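Local coordinates for N-acetylmuramoyl-L-alanine amidase domain-containing protein SAOUHSC_02979 (Staphylococcus aureus, PDB 5T1Q), which probably acts as a secreted cell-wall amidase, this chain comprising a glucosaminidase-family part and a C-terminal CHAP domain, at residues K237-V242 / C253-Y258. Residues are numbered along the deposited sequence; the frame is centred on the assembly and turned at random.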
loop_
_atom_site.group_PDB
_atom_site.type_symbol
_atom_site.label_atom_id
_atom_site.label_comp_id
_atom_site.label_asym_id
_atom_site.label_seq_id
_atom_site.Cartn_x
_atom_site.Cartn_y
_atom_site.Cartn_z
ATOM N N LYS A 237 15.633 10.619 6.881
ATOM C CA LYS A 237 14.285 11.074 7.224
ATOM C C LYS A 237 13.247 9.987 6.894
ATOM O O LYS A 237 13.331 9.343 5.842
ATOM C CB LYS A 237 13.961 12.367 6.461
ATOM C CG LYS A 237 12.556 12.906 6.669
ATOM C CD LYS A 237 12.252 14.086 5.756
ATOM C CE LYS A 237 13.044 15.324 6.129
ATOM N NZ LYS A 237 12.580 16.505 5.351
ATOM N N PRO A 238 12.277 9.766 7.797
ATOM C CA PRO A 238 11.267 8.748 7.514
ATOM C C PRO A 238 10.381 9.129 6.330
ATOM O O PRO A 238 10.213 10.327 6.033
ATOM C CB PRO A 238 10.440 8.676 8.813
ATOM C CG PRO A 238 10.745 9.937 9.567
ATOM C CD PRO A 238 12.118 10.369 9.140
ATOM N N PHE A 239 9.839 8.124 5.646
ATOM C CA PHE A 239 8.966 8.391 4.533
ATOM C C PHE A 239 7.615 8.881 5.020
ATOM O O PHE A 239 7.122 8.416 6.033
ATOM C CB PHE A 239 8.755 7.160 3.646
ATOM C CG PHE A 239 7.826 7.420 2.482
ATOM C CD1 PHE A 239 8.245 8.197 1.413
ATOM C CD2 PHE A 239 6.533 6.920 2.473
ATOM C CE1 PHE A 239 7.400 8.465 0.346
ATOM C CE2 PHE A 239 5.681 7.179 1.413
ATOM C CZ PHE A 239 6.119 7.951 0.340
ATOM N N ARG A 240 7.046 9.831 4.284
ATOM C CA ARG A 240 5.700 10.366 4.549
ATOM C C ARG A 240 5.111 10.807 3.220
ATOM O O ARG A 240 5.821 11.338 2.372
ATOM C CB ARG A 240 5.699 11.541 5.552
ATOM C CG ARG A 240 6.162 11.171 6.955
ATOM C CD ARG A 240 5.855 12.225 8.025
ATOM N NE ARG A 240 4.470 12.184 8.552
ATOM C CZ ARG A 240 3.444 12.966 8.173
ATOM N NH1 ARG A 240 2.253 12.817 8.759
ATOM N NH2 ARG A 240 3.580 13.901 7.231
ATOM N N GLU A 241 3.822 10.549 3.040
ATOM C CA GLU A 241 3.100 10.934 1.830
ATOM C C GLU A 241 2.817 12.422 1.988
ATOM O O GLU A 241 2.162 12.844 2.941
ATOM C CB GLU A 241 1.821 10.096 1.706
ATOM C CG GLU A 241 1.040 10.235 0.401
ATOM C CD GLU A 241 -0.033 9.148 0.230
ATOM O OE1 GLU A 241 0.197 7.979 0.643
ATOM O OE2 GLU A 241 -1.099 9.450 -0.356
ATOM N N VAL A 242 3.346 13.216 1.065
ATOM C CA VAL A 242 3.253 14.668 1.151
ATOM C C VAL A 242 2.023 15.223 0.439
ATOM O O VAL A 242 1.090 15.731 1.070
ATOM C CB VAL A 242 4.527 15.328 0.543
ATOM C CG1 VAL A 242 4.490 16.849 0.708
ATOM C CG2 VAL A 242 5.786 14.742 1.171
ATOM N N CYS A 253 7.024 2.573 -8.352
ATOM C CA CYS A 253 8.357 3.170 -8.189
ATOM C C CYS A 253 8.385 4.642 -8.556
ATOM O O CYS A 253 9.066 5.419 -7.929
ATOM C CB CYS A 253 9.420 2.409 -8.970
ATOM S SG CYS A 253 9.175 2.323 -10.758
ATOM N N THR A 254 7.619 4.987 -9.584
ATOM C CA THR A 254 7.490 6.345 -10.086
ATOM C C THR A 254 6.830 7.228 -9.034
ATOM O O THR A 254 7.345 8.284 -8.683
ATOM C CB THR A 254 6.639 6.339 -11.364
ATOM O OG1 THR A 254 5.499 5.520 -11.142
ATOM C CG2 THR A 254 7.400 5.739 -12.517
ATOM N N TRP A 255 5.696 6.776 -8.516
ATOM C CA TRP A 255 5.000 7.500 -7.449
ATOM C C TRP A 255 5.893 7.701 -6.221
ATOM O O TRP A 255 5.876 8.751 -5.594
ATOM C CB TRP A 255 3.724 6.735 -7.037
ATOM C CG TRP A 255 3.014 7.320 -5.854
ATOM C CD1 TRP A 255 1.992 8.220 -5.869
ATOM C CD2 TRP A 255 3.287 7.046 -4.473
ATOM N NE1 TRP A 255 1.607 8.518 -4.579
ATOM C CE2 TRP A 255 2.389 7.810 -3.709
ATOM C CE3 TRP A 255 4.202 6.227 -3.817
ATOM C CZ2 TRP A 255 2.383 7.786 -2.311
ATOM C CZ3 TRP A 255 4.194 6.202 -2.418
ATOM C CH2 TRP A 255 3.290 6.973 -1.688
ATOM N N TYR A 256 6.663 6.686 -5.867
ATOM C CA TYR A 256 7.494 6.782 -4.668
ATOM C C TYR A 256 8.545 7.874 -4.815
ATOM O O TYR A 256 8.712 8.688 -3.908
ATOM C CB TYR A 256 8.141 5.423 -4.288
ATOM C CG TYR A 256 9.114 5.585 -3.156
ATOM C CD1 TYR A 256 8.670 5.620 -1.828
ATOM C CD2 TYR A 256 10.485 5.764 -3.405
ATOM C CE1 TYR A 256 9.560 5.805 -0.791
ATOM C CE2 TYR A 256 11.379 5.975 -2.369
ATOM C CZ TYR A 256 10.916 5.988 -1.068
ATOM O OH TYR A 256 11.794 6.183 -0.044
ATOM N N VAL A 257 9.246 7.896 -5.949
ATOM C CA VAL A 257 10.284 8.903 -6.148
ATOM C C VAL A 257 9.715 10.346 -6.181
ATOM O O VAL A 257 10.313 11.272 -5.628
ATOM C CB VAL A 257 11.140 8.601 -7.386
ATOM C CG1 VAL A 257 12.199 9.673 -7.570
ATOM C CG2 VAL A 257 11.791 7.220 -7.272
ATOM N N TYR A 258 8.570 10.518 -6.827
ATOM C CA TYR A 258 7.890 11.798 -6.867
ATOM C C TYR A 258 7.627 12.296 -5.444
ATOM O O TYR A 258 7.959 13.438 -5.113
ATOM C CB TYR A 258 6.574 11.680 -7.648
ATOM C CG TYR A 258 5.713 12.936 -7.624
ATOM C CD1 TYR A 258 4.797 13.159 -6.588
ATOM C CD2 TYR A 258 5.804 13.886 -8.634
ATOM C CE1 TYR A 258 4.011 14.312 -6.555
ATOM C CE2 TYR A 258 5.023 15.039 -8.611
ATOM C CZ TYR A 258 4.138 15.249 -7.568
ATOM O OH TYR A 258 3.363 16.391 -7.565
#
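Glu-241 OE1 lies at the rim of the Trp-255 indole, 3.7 Å from CZ2, while weak bonds join the same oxygen to two groups beyond the contact: a hydrogen bond from His-250 NE2 and a long ion pair with Arg-97. The carboxylate carbon CD sits in the indole plane, and the carboxylate itself stands almost perpendicular to it, at 86°. With CG anti to the backbone N (chi1 -172°) and the chain extended beyond it, Glu-241 spans the gap to the tryptophan.

Phe-239 points at the helix and meets both Trp-255 and Tyr-256, the three rings forming a buried aromatic cluster. Its CD1 approaches Tyr-256 CE1 to 3.5 Å, the tyrosine carbon lying over one phenylalanine face. These two rings are tilted by 34°. At the far end of the ring, Phe-239 CZ meets Trp-255 CH2 at 3.6 Å, the indole carbon lying near the plane of the phenylalanine ring, at its edge. The hydroxyl of Tyr-256 is held by a hydrogen bond with Ser-330 OG.

An irregular loop thus passes across helix 253-262 of the CHAP domain, reaching it through Phe-239 and Glu-241. Cys-253, at the start of this helix, is probably the nucleophile of a Cys-His-Glu triad with His-314 and Glu-331. Ile-340 of strand 339-345 packs against both Phe-239 and Tyr-256, and strand 314-321 meets the helix through Cys-253, Tyr-256 and Val-257.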